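Local coordinates for protein arginine decarboxylase (Campylobacter jejuni subsp. jejuni, PDB 3NZP) that probably catalyses the pyridoxal-phosphate-dependent decarboxylation of arginine to agmatine, an early step in bacterial polyamine biosynthesis, at residues B[59-63]-B[103-107]; B[112-117]-B[136-142]; B[125-131]-B[150-156]; B[181-185]-B[203-207]. All coordinates share one frame; numbering follows the deposited sequence.

Contact 1. Residues B[59-63]-B[103-107]; sequences IENIY and DYNYG
Three tyrosines, Tyr63 from the helix and Tyr104 and Tyr106 from the loop, gather into an aromatic cluster in which Tyr63 meets both loop rings obliquely. The Tyr63 and Tyr104 planes stand 45° apart with centroids separated by 5.3 Å, and the Tyr63 and Tyr106 planes are at 56°. Across the contact, the atoms over the faces of Tyr63 and Tyr104 are aliphatic. Tyr104 CB sits almost centrally above one face of Tyr63, 3.9 Å from the ring centroid, and Ile59 CG2 lies over a face of Tyr104, nearer its rim, 4.1 Å from that centroid; both are CH-pi contacts. The same methyl touches the edge of Tyr106, with Ile59 CG2 3.6 Å from Tyr106 CD2, so one methyl touches both loop rings. It gets there because it is the branch of Ile59 lying anti to the backbone N (chi1 of CG1 -64°). Tyr106 CD2 in turn meets the edge of Tyr63 at CE1, 3.7 Å away. The polar end of Tyr63 is held beyond the contact: its OH hydrogen-bonds to the backbone N of Ala81, and Phe79 meets its ring edge-to-face, both on strand 79-84. Ile59 and Tyr106 also touch Val325 of helix 323-326. The cluster thus joins helix 52-72 to the loop entering strand 107-110, where the side chain of Tyr106 is about 8 Å from the bound cofactor, in the TIM-barrel domain that binds pyridoxal phosphate.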
loop_
_atom_site.group_PDB
_atom_site.type_symbol
_atom_site.label_atom_id
_atom_site.label_comp_id
_atom_site.label_asym_id
_atom_site.label_seq_id
_atom_site.Cartn_x
_atom_site.Cartn_y
_atom_site.Cartn_z
ATOM N N ILE B 59 -8.089 -4.493 26.107
ATOM C CA ILE B 59 -9.329 -5.236 26.229
ATOM C C ILE B 59 -10.064 -4.825 27.491
ATOM O O ILE B 59 -11.243 -4.488 27.442
ATOM C CB ILE B 59 -9.066 -6.741 26.283
ATOM C CG1 ILE B 59 -8.443 -7.203 24.973
ATOM C CG2 ILE B 59 -10.365 -7.494 26.533
ATOM C CD1 ILE B 59 -8.037 -8.650 24.991
ATOM N N GLU B 60 -9.376 -4.856 28.626
ATOM C CA GLU B 60 -10.022 -4.482 29.869
ATOM C C GLU B 60 -10.328 -2.999 29.888
ATOM O O GLU B 60 -11.136 -2.524 30.684
ATOM C CB GLU B 60 -9.166 -4.877 31.079
ATOM C CG GLU B 60 -7.688 -4.595 30.957
ATOM C CD GLU B 60 -6.866 -5.316 32.033
ATOM O OE1 GLU B 60 -6.963 -6.570 32.133
ATOM O OE2 GLU B 60 -6.116 -4.628 32.773
ATOM N N ASN B 61 -9.698 -2.263 28.992
ATOM C CA ASN B 61 -9.949 -0.845 28.924
ATOM C C ASN B 61 -11.286 -0.623 28.200
ATOM O O ASN B 61 -12.069 0.231 28.591
ATOM C CB ASN B 61 -8.784 -0.174 28.212
ATOM C CG ASN B 61 -8.838 1.326 28.304
ATOM O OD1 ASN B 61 -9.174 1.888 29.348
ATOM N ND2 ASN B 61 -8.491 1.995 27.208
ATOM N N ILE B 62 -11.556 -1.414 27.166
ATOM C CA ILE B 62 -12.813 -1.302 26.432
ATOM C C ILE B 62 -13.951 -1.773 27.331
ATOM O O ILE B 62 -14.882 -1.015 27.613
ATOM C CB ILE B 62 -12.796 -2.148 25.136
ATOM C CG1 ILE B 62 -11.789 -1.557 24.150
ATOM C CG2 ILE B 62 -14.169 -2.165 24.480
ATOM C CD1 ILE B 62 -11.666 -2.336 22.877
ATOM N N TYR B 63 -13.878 -3.017 27.792
ATOM C CA TYR B 63 -14.914 -3.538 28.678
ATOM C C TYR B 63 -15.061 -2.649 29.917
ATOM O O TYR B 63 -16.174 -2.408 30.396
ATOM C CB TYR B 63 -14.587 -4.972 29.079
ATOM C CG TYR B 63 -15.003 -5.951 28.026
ATOM C CD1 TYR B 63 -14.201 -6.214 26.918
ATOM C CD2 TYR B 63 -16.239 -6.574 28.107
ATOM C CE1 TYR B 63 -14.632 -7.082 25.912
ATOM C CE2 TYR B 63 -16.679 -7.432 27.119
ATOM C CZ TYR B 63 -15.876 -7.684 26.027
ATOM O OH TYR B 63 -16.361 -8.539 25.066
ATOM N N ASP B 103 -11.609 -14.344 29.082
ATOM C CA ASP B 103 -12.332 -13.987 30.294
ATOM C C ASP B 103 -13.388 -12.926 30.037
ATOM O O ASP B 103 -14.287 -12.735 30.852
ATOM C CB ASP B 103 -11.345 -13.486 31.348
ATOM C CG ASP B 103 -10.565 -14.612 32.003
ATOM O OD1 ASP B 103 -9.429 -14.350 32.468
ATOM O OD2 ASP B 103 -11.094 -15.748 32.063
ATOM N N TYR B 104 -13.290 -12.250 28.899
ATOM C CA TYR B 104 -14.235 -11.192 28.563
ATOM C C TYR B 104 -15.224 -11.619 27.488
ATOM O O TYR B 104 -16.100 -10.842 27.078
ATOM C CB TYR B 104 -13.464 -9.965 28.099
ATOM C CG TYR B 104 -12.509 -9.440 29.133
ATOM C CD1 TYR B 104 -12.897 -8.442 30.026
ATOM C CD2 TYR B 104 -11.217 -9.945 29.233
ATOM C CE1 TYR B 104 -12.019 -7.955 30.990
ATOM C CE2 TYR B 104 -10.332 -9.465 30.196
ATOM C CZ TYR B 104 -10.737 -8.468 31.068
ATOM O OH TYR B 104 -9.841 -7.959 31.973
ATOM N N ASN B 105 -15.084 -12.863 27.042
ATOM C CA ASN B 105 -15.948 -13.409 26.007
ATOM C C ASN B 105 -15.793 -12.599 24.720
ATOM O O ASN B 105 -16.752 -12.402 23.963
ATOM C CB ASN B 105 -17.396 -13.387 26.455
ATOM C CG ASN B 105 -18.262 -14.279 25.607
ATOM O OD1 ASN B 105 -19.384 -13.917 25.244
ATOM N ND2 ASN B 105 -17.750 -15.461 25.285
ATOM N N TYR B 106 -14.567 -12.132 24.491
ATOM C CA TYR B 106 -14.222 -11.337 23.320
ATOM C C TYR B 106 -14.352 -12.217 22.077
ATOM O O TYR B 106 -13.791 -13.309 22.017
ATOM C CB TYR B 106 -12.787 -10.822 23.474
ATOM C CG TYR B 106 -12.506 -9.498 22.804
ATOM C CD1 TYR B 106 -12.577 -9.368 21.422
ATOM C CD2 TYR B 106 -12.165 -8.376 23.550
ATOM C CE1 TYR B 106 -12.316 -8.157 20.794
ATOM C CE2 TYR B 106 -11.899 -7.154 22.934
ATOM C CZ TYR B 106 -11.976 -7.050 21.553
ATOM O OH TYR B 106 -11.707 -5.844 20.924
ATOM N N GLY B 107 -15.093 -11.738 21.087
ATOM C CA GLY B 107 -15.301 -12.513 19.877
ATOM C C GLY B 107 -14.388 -12.159 18.720
ATOM O O GLY B 107 -13.448 -11.381 18.873
#

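Contact 2. Residues B[112-117]-B[136-142]; sequences SKAELL and DRELINI
Lys113 reaches across to two acids, and this salt-bridge network is the polar half of the contact. Its chain is fully extended beyond CG, which carries NZ over the start of the other helix, to 3.0 Å from Asp136 OD1 and, in a weaker bond, 3.0 Å from Glu138 OE2. Asp136 OD1 receives the ammonium on its syn lone pair, while Asp136 OD2 accepts from Leu139 N at 2.8 Å as the N-cap of helix 137-148; one carboxylate therefore serves both the helix end and the lysine. The second subunit completes the network: Tyr605 O of that chain accepts from Lys113 NZ, and its Lys607 bonds to Asp136 through the backbone N and to Glu138 through NZ. Ser112 OG caps helix 113-122 by accepting from Glu115 N at 3.2 Å.

The apolar half is formed by Leu116, Leu139 and Ile142 with the aliphatic part of Lys113. Leu139 CD1 rests against Lys113 CG and Leu116 CD1, 3.7 Å from each. The Leu116 and Ile142 side chains reach toward each other tip to tip.

The segment axes run nearly parallel, 8° apart with a closest approach of 10.5 Å, as expected of consecutive barrel helices; inward, Leu116 packs on Ile153 and Ile140 on Leu155 of strand 152-157; Ile140 also touches the next helix, 160-170.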
loop_
_atom_site.group_PDB
_atom_site.type_symbol
_atom_site.label_atom_id
_atom_site.label_comp_id
_atom_site.label_asym_id
_atom_site.label_seq_id
_atom_site.Cartn_x
_atom_site.Cartn_y
_atom_site.Cartn_z
ATOM N N SER B 112 -14.036 -12.987 5.117
ATOM C CA SER B 112 -13.615 -13.799 3.988
ATOM C C SER B 112 -13.521 -15.261 4.425
ATOM O O SER B 112 -13.480 -15.562 5.622
ATOM C CB SER B 112 -12.244 -13.329 3.471
ATOM O OG SER B 112 -11.204 -13.638 4.393
ATOM N N LYS B 113 -13.483 -16.162 3.448
ATOM C CA LYS B 113 -13.381 -17.584 3.732
ATOM C C LYS B 113 -12.136 -17.839 4.569
ATOM O O LYS B 113 -12.178 -18.547 5.580
ATOM C CB LYS B 113 -13.293 -18.374 2.430
ATOM C CG LYS B 113 -14.519 -18.241 1.566
ATOM C CD LYS B 113 -14.362 -19.020 0.286
ATOM C CE LYS B 113 -15.536 -18.760 -0.649
ATOM N NZ LYS B 113 -15.317 -19.450 -1.949
ATOM N N ALA B 114 -11.027 -17.250 4.145
ATOM C CA ALA B 114 -9.773 -17.414 4.856
ATOM C C ALA B 114 -9.902 -17.012 6.325
ATOM O O ALA B 114 -9.518 -17.771 7.214
ATOM C CB ALA B 114 -8.688 -16.584 4.184
ATOM N N GLU B 115 -10.449 -15.824 6.575
ATOM C CA GLU B 115 -10.608 -15.344 7.942
ATOM C C GLU B 115 -11.605 -16.162 8.753
ATOM O O GLU B 115 -11.374 -16.428 9.937
ATOM C CB GLU B 115 -11.036 -13.875 7.952
ATOM C CG GLU B 115 -10.043 -12.952 7.292
ATOM C CD GLU B 115 -10.372 -11.490 7.504
ATOM O OE1 GLU B 115 -11.572 -11.141 7.494
ATOM O OE2 GLU B 115 -9.430 -10.695 7.668
ATOM N N LEU B 116 -12.714 -16.551 8.128
ATOM C CA LEU B 116 -13.722 -17.333 8.831
ATOM C C LEU B 116 -13.099 -18.627 9.340
ATOM O O LEU B 116 -13.290 -18.993 10.499
ATOM C CB LEU B 116 -14.902 -17.673 7.912
ATOM C CG LEU B 116 -16.291 -17.728 8.564
ATOM C CD1 LEU B 116 -17.202 -18.537 7.675
ATOM C CD2 LEU B 116 -16.229 -18.343 9.952
ATOM N N LEU B 117 -12.361 -19.322 8.474
ATOM C CA LEU B 117 -11.719 -20.562 8.887
ATOM C C LEU B 117 -10.838 -20.296 10.093
ATOM O O LEU B 117 -10.956 -20.982 11.108
ATOM C CB LEU B 117 -10.870 -21.171 7.762
ATOM C CG LEU B 117 -11.429 -22.320 6.896
ATOM C CD1 LEU B 117 -12.456 -23.113 7.698
ATOM C CD2 LEU B 117 -12.061 -21.779 5.615
ATOM N N ASP B 136 -20.799 -16.398 -0.849
ATOM C CA ASP B 136 -21.302 -17.276 -1.890
ATOM C C ASP B 136 -21.823 -18.484 -1.160
ATOM O O ASP B 136 -21.770 -18.535 0.069
ATOM C CB ASP B 136 -20.206 -17.685 -2.874
ATOM C CG ASP B 136 -19.002 -18.276 -2.194
ATOM O OD1 ASP B 136 -18.066 -18.686 -2.917
ATOM O OD2 ASP B 136 -18.983 -18.328 -0.942
ATOM N N ARG B 137 -22.323 -19.461 -1.904
ATOM C CA ARG B 137 -22.863 -20.649 -1.269
ATOM C C ARG B 137 -21.821 -21.282 -0.370
ATOM O O ARG B 137 -22.133 -21.712 0.735
ATOM C CB ARG B 137 -23.335 -21.648 -2.315
ATOM C CG ARG B 137 -24.263 -21.047 -3.373
ATOM C CD ARG B 137 -24.985 -22.141 -4.164
ATOM N NE ARG B 137 -26.049 -22.755 -3.369
ATOM C CZ ARG B 137 -27.245 -22.208 -3.161
ATOM N NH1 ARG B 137 -28.146 -22.843 -2.418
ATOM N NH2 ARG B 137 -27.548 -21.036 -3.712
ATOM N N GLU B 138 -20.574 -21.321 -0.825
ATOM C CA GLU B 138 -19.516 -21.930 -0.026
ATOM C C GLU B 138 -19.335 -21.244 1.329
ATOM O O GLU B 138 -19.367 -21.900 2.368
ATOM C CB GLU B 138 -18.188 -21.940 -0.799
ATOM C CG GLU B 138 -16.980 -22.453 0.013
ATOM C CD GLU B 138 -15.664 -22.480 -0.776
ATOM O OE1 GLU B 138 -14.593 -22.608 -0.140
ATOM O OE2 GLU B 138 -15.696 -22.378 -2.025
ATOM N N LEU B 139 -19.156 -19.929 1.334
ATOM C CA LEU B 139 -18.966 -19.210 2.594
ATOM C C LEU B 139 -20.140 -19.411 3.568
ATOM O O LEU B 139 -19.934 -19.580 4.770
ATOM C CB LEU B 139 -18.751 -17.719 2.316
ATOM C CG LEU B 139 -18.286 -16.836 3.475
ATOM C CD1 LEU B 139 -17.047 -17.398 4.124
ATOM C CD2 LEU B 139 -18.003 -15.465 2.931
ATOM N N ILE B 140 -21.363 -19.397 3.045
ATOM C CA ILE B 140 -22.541 -19.595 3.875
ATOM C C ILE B 140 -22.511 -20.991 4.485
ATOM O O ILE B 140 -22.746 -21.170 5.684
ATOM C CB ILE B 140 -23.827 -19.416 3.050
ATOM C CG1 ILE B 140 -23.830 -18.011 2.441
ATOM C CG2 ILE B 140 -25.056 -19.610 3.917
ATOM C CD1 ILE B 140 -25.046 -17.703 1.607
ATOM N N ASN B 141 -22.196 -21.982 3.659
ATOM C CA ASN B 141 -22.126 -23.353 4.129
ATOM C C ASN B 141 -21.129 -23.517 5.247
ATOM O O ASN B 141 -21.444 -24.089 6.295
ATOM C CB ASN B 141 -21.779 -24.288 2.989
ATOM C CG ASN B 141 -23.000 -24.890 2.381
ATOM O OD1 ASN B 141 -23.745 -25.595 3.056
ATOM N ND2 ASN B 141 -23.235 -24.610 1.101
ATOM N N ILE B 142 -19.917 -23.027 5.049
ATOM C CA ILE B 142 -18.929 -23.156 6.098
ATOM C C ILE B 142 -19.394 -22.421 7.356
ATOM O O ILE B 142 -19.073 -22.827 8.475
ATOM C CB ILE B 142 -17.558 -22.629 5.633
ATOM C CG1 ILE B 142 -16.637 -22.445 6.835
ATOM C CG2 ILE B 142 -17.723 -21.339 4.896
ATOM C CD1 ILE B 142 -15.283 -21.915 6.454
#

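Contact 3. Residues B[125-131]-B[150-156]; sequences EGAPITV and GHNITLT
Ile129 CD1 points straight down on the ring of His151, 3.9 Å from its centroid and only 6° off the ring normal, a CH-pi contact centred on the face. With chi1 -70° CG1 lies beside the backbone N, and the extended chi2 carries CD1 on toward His151, which precedes the neighbouring strand. Farther along this face, Val131 CG2 touches two side chains of that strand, 3.7 Å from Ile153 CD1 and 3.9 Å from Leu155 CD1; Val131 and Ile153 cross obliquely. Ile129, Val131, Ile153 and Leu155 thus share one face of the sheet, turned toward the helices, where Ile153 meets Ala146 and Ala147 of helix 137-148. Strands 128-131 and 152-157 are adjacent parallel strands of the closed eight-stranded barrel, joined through helix 137-148 as a beta-alpha-beta unit. The backbone evidence is a ladder: Ile129 N gives to Asn152 O at 2.9 Å, Thr154 N to Ile129 O at 2.8 Å, and Thr156 N to Val131 O at 3.1 Å, with a weak bond from Val131 N to Thr154 O among them. Thr130 and Thr154 occupy the other face, within the barrel. There Thr130 OG1 bonds to Glu320, a residue of the pyridoxal phosphate pocket, and the Thr130 side chain lies about 7 Å from the cofactor. Nearer the loops, Asn152 CB approaches Ala127 O at 3.5 Å.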
loop_
_atom_site.group_PDB
_atom_site.type_symbol
_atom_site.label_atom_id
_atom_site.label_comp_id
_atom_site.label_asym_id
_atom_site.label_seq_id
_atom_site.Cartn_x
_atom_site.Cartn_y
_atom_site.Cartn_z
ATOM N N GLU B 125 -14.695 -21.211 22.110
ATOM C CA GLU B 125 -16.050 -21.736 21.998
ATOM C C GLU B 125 -16.972 -20.950 22.926
ATOM O O GLU B 125 -16.682 -20.783 24.111
ATOM C CB GLU B 125 -16.082 -23.225 22.374
ATOM C CG GLU B 125 -15.530 -24.172 21.305
ATOM C CD GLU B 125 -16.625 -24.852 20.501
ATOM O OE1 GLU B 125 -16.301 -25.642 19.590
ATOM O OE2 GLU B 125 -17.814 -24.596 20.786
ATOM N N GLY B 126 -18.073 -20.452 22.384
ATOM C CA GLY B 126 -18.987 -19.698 23.210
ATOM C C GLY B 126 -18.957 -18.220 22.875
ATOM O O GLY B 126 -19.983 -17.529 22.965
ATOM N N ALA B 127 -17.782 -17.729 22.483
ATOM C CA ALA B 127 -17.635 -16.328 22.109
ATOM C C ALA B 127 -18.283 -16.161 20.748
ATOM O O ALA B 127 -18.326 -17.108 19.949
ATOM C CB ALA B 127 -16.180 -15.946 22.045
ATOM N N PRO B 128 -18.809 -14.963 20.462
ATOM C CA PRO B 128 -19.462 -14.704 19.181
ATOM C C PRO B 128 -18.488 -14.541 18.011
ATOM O O PRO B 128 -17.348 -14.081 18.171
ATOM C CB PRO B 128 -20.265 -13.442 19.461
ATOM C CG PRO B 128 -19.362 -12.692 20.374
ATOM C CD PRO B 128 -18.815 -13.761 21.309
ATOM N N ILE B 129 -18.945 -14.944 16.835
ATOM C CA ILE B 129 -18.162 -14.816 15.634
ATOM C C ILE B 129 -19.094 -14.165 14.638
ATOM O O ILE B 129 -20.116 -14.747 14.269
ATOM C CB ILE B 129 -17.705 -16.194 15.107
ATOM C CG1 ILE B 129 -16.652 -16.777 16.040
ATOM C CG2 ILE B 129 -17.105 -16.064 13.713
ATOM C CD1 ILE B 129 -16.162 -18.129 15.603
ATOM N N THR B 130 -18.784 -12.938 14.241
ATOM C CA THR B 130 -19.623 -12.262 13.261
ATOM C C THR B 130 -18.937 -12.425 11.915
ATOM O O THR B 130 -17.712 -12.572 11.845
ATOM C CB THR B 130 -19.811 -10.750 13.570
ATOM O OG1 THR B 130 -18.545 -10.151 13.871
ATOM C CG2 THR B 130 -20.763 -10.547 14.741
ATOM N N VAL B 131 -19.728 -12.418 10.849
ATOM C CA VAL B 131 -19.193 -12.575 9.503
ATOM C C VAL B 131 -19.763 -11.524 8.539
ATOM O O VAL B 131 -20.948 -11.545 8.205
ATOM C CB VAL B 131 -19.518 -13.986 8.928
ATOM C CG1 VAL B 131 -18.801 -14.174 7.609
ATOM C CG2 VAL B 131 -19.109 -15.068 9.907
ATOM N N GLY B 150 -20.665 -26.075 17.003
ATOM C CA GLY B 150 -20.933 -25.577 18.338
ATOM C C GLY B 150 -20.560 -24.114 18.577
ATOM O O GLY B 150 -20.579 -23.637 19.716
ATOM N N HIS B 151 -20.235 -23.392 17.512
ATOM C CA HIS B 151 -19.841 -21.992 17.627
ATOM C C HIS B 151 -20.996 -21.014 17.647
ATOM O O HIS B 151 -22.070 -21.286 17.125
ATOM C CB HIS B 151 -18.908 -21.608 16.477
ATOM C CG HIS B 151 -17.462 -21.651 16.836
ATOM N ND1 HIS B 151 -16.503 -22.175 15.996
ATOM C CD2 HIS B 151 -16.807 -21.231 17.945
ATOM C CE1 HIS B 151 -15.318 -22.078 16.574
ATOM N NE2 HIS B 151 -15.476 -21.509 17.756
ATOM N N ASN B 152 -20.764 -19.858 18.246
ATOM C CA ASN B 152 -21.794 -18.845 18.299
ATOM C C ASN B 152 -21.585 -17.919 17.103
ATOM O O ASN B 152 -21.136 -16.784 17.261
ATOM C CB ASN B 152 -21.655 -18.076 19.594
ATOM C CG ASN B 152 -22.677 -16.995 19.725
ATOM O OD1 ASN B 152 -22.695 -16.276 20.721
ATOM N ND2 ASN B 152 -23.542 -16.863 18.725
ATOM N N ILE B 153 -21.912 -18.400 15.905
ATOM C CA ILE B 153 -21.702 -17.604 14.700
ATOM C C ILE B 153 -22.946 -16.873 14.207
ATOM O O ILE B 153 -24.065 -17.367 14.338
ATOM C CB ILE B 153 -21.118 -18.485 13.562
ATOM C CG1 ILE B 153 -20.764 -17.621 12.356
ATOM C CG2 ILE B 153 -22.104 -19.563 13.170
ATOM C CD1 ILE B 153 -20.040 -18.371 11.252
ATOM N N THR B 154 -22.732 -15.679 13.658
ATOM C CA THR B 154 -23.806 -14.841 13.122
ATOM C C THR B 154 -23.419 -14.398 11.720
ATOM O O THR B 154 -22.378 -13.767 11.531
ATOM C CB THR B 154 -24.020 -13.549 13.979
ATOM O OG1 THR B 154 -24.465 -13.900 15.298
ATOM C CG2 THR B 154 -25.053 -12.633 13.328
ATOM N N LEU B 155 -24.243 -14.728 10.732
ATOM C CA LEU B 155 -23.968 -14.315 9.353
ATOM C C LEU B 155 -24.690 -13.008 9.081
ATOM O O LEU B 155 -25.917 -12.962 9.079
ATOM C CB LEU B 155 -24.471 -15.366 8.363
ATOM C CG LEU B 155 -23.484 -16.407 7.846
ATOM C CD1 LEU B 155 -22.462 -16.772 8.888
ATOM C CD2 LEU B 155 -24.268 -17.616 7.408
ATOM N N THR B 156 -23.938 -11.943 8.851
ATOM C CA THR B 156 -24.547 -10.652 8.571
ATOM C C THR B 156 -24.802 -10.480 7.064
ATOM O O THR B 156 -23.855 -10.427 6.275
ATOM C CB THR B 156 -23.645 -9.513 9.074
ATOM O OG1 THR B 156 -23.475 -9.626 10.490
ATOM C CG2 THR B 156 -24.256 -8.173 8.751
#

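Contact 4. Residues B[181-185]-B[203-207]; sequences GLRVR and KFGLT
The Arg185 guanidinium has Lys203 O over one face, 3.3 Å above its plane, and Thr207 CG2 over the opposite face, while Gly205 N lies at its edge, in plane. Gly205 O approaches obliquely and takes two weak bonds, from Arg185 NE at 3.3 Å and from NH1 at 3.1 Å, both strongly bent. Bends at chi2 (82°) and chi3 fold the arginine chain back along the loop and bring its head to Gly205 O, whereas Lys203 O only lies over the face. The other guanidinium, of Arg183, has Phe204 O over one face, offset to the rim, and its plane is 25° from that of the Phe204 ring. Its chain is extended from CG to NE, and NH2 forms a salt bridge with Glu158. Arg183 stands at the end of strand 179-183 of the barrel, at the mouth where the cofactor binds: its side chain is about 4 Å from that of His233, which binds pyridoxal phosphate, and about 6 Å from the cofactor. Past the strand, Val184 and Leu206 form a single backbone bridge. Leu206 N gives a nearly straight bond to Arg183 O at 2.8 Å, and Arg185 N reaches Leu206 O at 3.1 Å from above the carbonyl plane. Leu206 CD1 touches Leu182 CD2 at 3.9 Å, and both leucines pack on Leu211 of helix 208-220. The Phe204 ring also meets that of Trp479 of the second subunit.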
loop_
_atom_site.group_PDB
_atom_site.type_symbol
_atom_site.label_atom_id
_atom_site.label_comp_id
_atom_site.label_asym_id
_atom_site.label_seq_id
_atom_site.Cartn_x
_atom_site.Cartn_y
_atom_site.Cartn_z
ATOM N N GLY B 181 -27.777 -11.852 10.749
ATOM C CA GLY B 181 -27.635 -10.447 11.094
ATOM C C GLY B 181 -27.970 -9.602 9.879
ATOM O O GLY B 181 -27.708 -10.023 8.751
ATOM N N LEU B 182 -28.557 -8.424 10.076
ATOM C CA LEU B 182 -28.884 -7.572 8.926
ATOM C C LEU B 182 -28.103 -6.265 8.971
ATOM O O LEU B 182 -28.198 -5.519 9.940
ATOM C CB LEU B 182 -30.389 -7.265 8.878
ATOM C CG LEU B 182 -31.346 -8.446 8.700
ATOM C CD1 LEU B 182 -32.757 -7.922 8.541
ATOM C CD2 LEU B 182 -30.952 -9.256 7.478
ATOM N N ARG B 183 -27.321 -5.998 7.932
ATOM C CA ARG B 183 -26.539 -4.770 7.880
ATOM C C ARG B 183 -27.440 -3.654 7.374
ATOM O O ARG B 183 -27.902 -3.683 6.234
ATOM C CB ARG B 183 -25.345 -4.923 6.934
ATOM C CG ARG B 183 -24.434 -3.723 6.923
ATOM C CD ARG B 183 -23.335 -3.865 5.909
ATOM N NE ARG B 183 -22.420 -2.729 5.958
ATOM C CZ ARG B 183 -21.456 -2.492 5.071
ATOM N NH1 ARG B 183 -20.683 -1.421 5.218
ATOM N NH2 ARG B 183 -21.260 -3.311 4.038
ATOM N N VAL B 184 -27.688 -2.661 8.214
ATOM C CA VAL B 184 -28.557 -1.577 7.801
ATOM C C VAL B 184 -27.834 -0.471 7.042
ATOM O O VAL B 184 -26.702 -0.121 7.359
ATOM C CB VAL B 184 -29.276 -0.975 9.013
ATOM C CG1 VAL B 184 -30.088 -2.068 9.715
ATOM C CG2 VAL B 184 -28.271 -0.360 9.960
ATOM N N ARG B 185 -28.499 0.064 6.026
ATOM C CA ARG B 185 -27.961 1.146 5.222
ATOM C C ARG B 185 -28.323 2.420 5.981
ATOM O O ARG B 185 -29.501 2.707 6.155
ATOM C CB ARG B 185 -28.639 1.138 3.853
ATOM C CG ARG B 185 -28.216 2.236 2.906
ATOM C CD ARG B 185 -26.917 1.878 2.211
ATOM N NE ARG B 185 -27.057 0.745 1.288
ATOM C CZ ARG B 185 -27.669 0.803 0.108
ATOM N NH1 ARG B 185 -27.739 -0.284 -0.656
ATOM N NH2 ARG B 185 -28.208 1.946 -0.307
ATOM N N LYS B 203 -21.606 2.634 1.589
ATOM C CA LYS B 203 -22.829 2.712 0.793
ATOM C C LYS B 203 -23.476 1.334 0.572
ATOM O O LYS B 203 -24.231 1.134 -0.382
ATOM C CB LYS B 203 -22.523 3.376 -0.554
ATOM C CG LYS B 203 -21.394 2.701 -1.328
ATOM C CD LYS B 203 -20.980 3.509 -2.557
ATOM C CE LYS B 203 -20.367 4.850 -2.175
ATOM N NZ LYS B 203 -19.986 5.642 -3.376
ATOM N N PHE B 204 -23.184 0.396 1.472
ATOM C CA PHE B 204 -23.720 -0.968 1.413
ATOM C C PHE B 204 -24.694 -1.190 2.562
ATOM O O PHE B 204 -24.691 -0.437 3.532
ATOM C CB PHE B 204 -22.581 -1.966 1.528
ATOM C CG PHE B 204 -21.526 -1.779 0.501
ATOM C CD1 PHE B 204 -21.678 -2.324 -0.761
ATOM C CD2 PHE B 204 -20.378 -1.045 0.791
ATOM C CE1 PHE B 204 -20.705 -2.150 -1.726
ATOM C CE2 PHE B 204 -19.393 -0.861 -0.171
ATOM C CZ PHE B 204 -19.556 -1.414 -1.433
ATOM N N GLY B 205 -25.507 -2.234 2.464
ATOM C CA GLY B 205 -26.480 -2.504 3.506
ATOM C C GLY B 205 -27.870 -2.577 2.904
ATOM O O GLY B 205 -28.049 -2.335 1.711
ATOM N N LEU B 206 -28.859 -2.910 3.724
ATOM C CA LEU B 206 -30.219 -3.024 3.236
ATOM C C LEU B 206 -30.992 -1.729 3.434
ATOM O O LEU B 206 -30.902 -1.108 4.485
ATOM C CB LEU B 206 -30.933 -4.164 3.955
ATOM C CG LEU B 206 -30.308 -5.546 3.860
ATOM C CD1 LEU B 206 -31.139 -6.508 4.684
ATOM C CD2 LEU B 206 -30.247 -6.008 2.420
ATOM N N THR B 207 -31.749 -1.326 2.421
ATOM C CA THR B 207 -32.542 -0.109 2.518
ATOM C C THR B 207 -33.728 -0.376 3.437
ATOM O O THR B 207 -33.982 -1.518 3.810
ATOM C CB THR B 207 -33.071 0.318 1.154
ATOM O OG1 THR B 207 -34.148 -0.548 0.763
ATOM C CG2 THR B 207 -31.966 0.228 0.126
#

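All four contacts belong to the pyridoxal-phosphate-binding TIM barrel. Contact 1 closes first along the chain, contacts 2 and 3 interleave, and contact 4 follows. Contacts 2 and 3 are two layers of one region, centres 13 Å apart: the helices of contact 2 lie over the strands of contact 3, with Leu116 CD2 4.0 Å from Ile153 CD1. Strand 152-157 of contact 3 is next to strand 179-183 of contact 4. Contact 1, its centre 16 Å from that of contact 3, touches it where Asn105 meets Ala127. Contacts 1 and 4 remain about 15 Å apart at nearest atoms. Contacts 2, 3 and 4 also touch the second subunit, so this barrel flank contributes to the dimer interface.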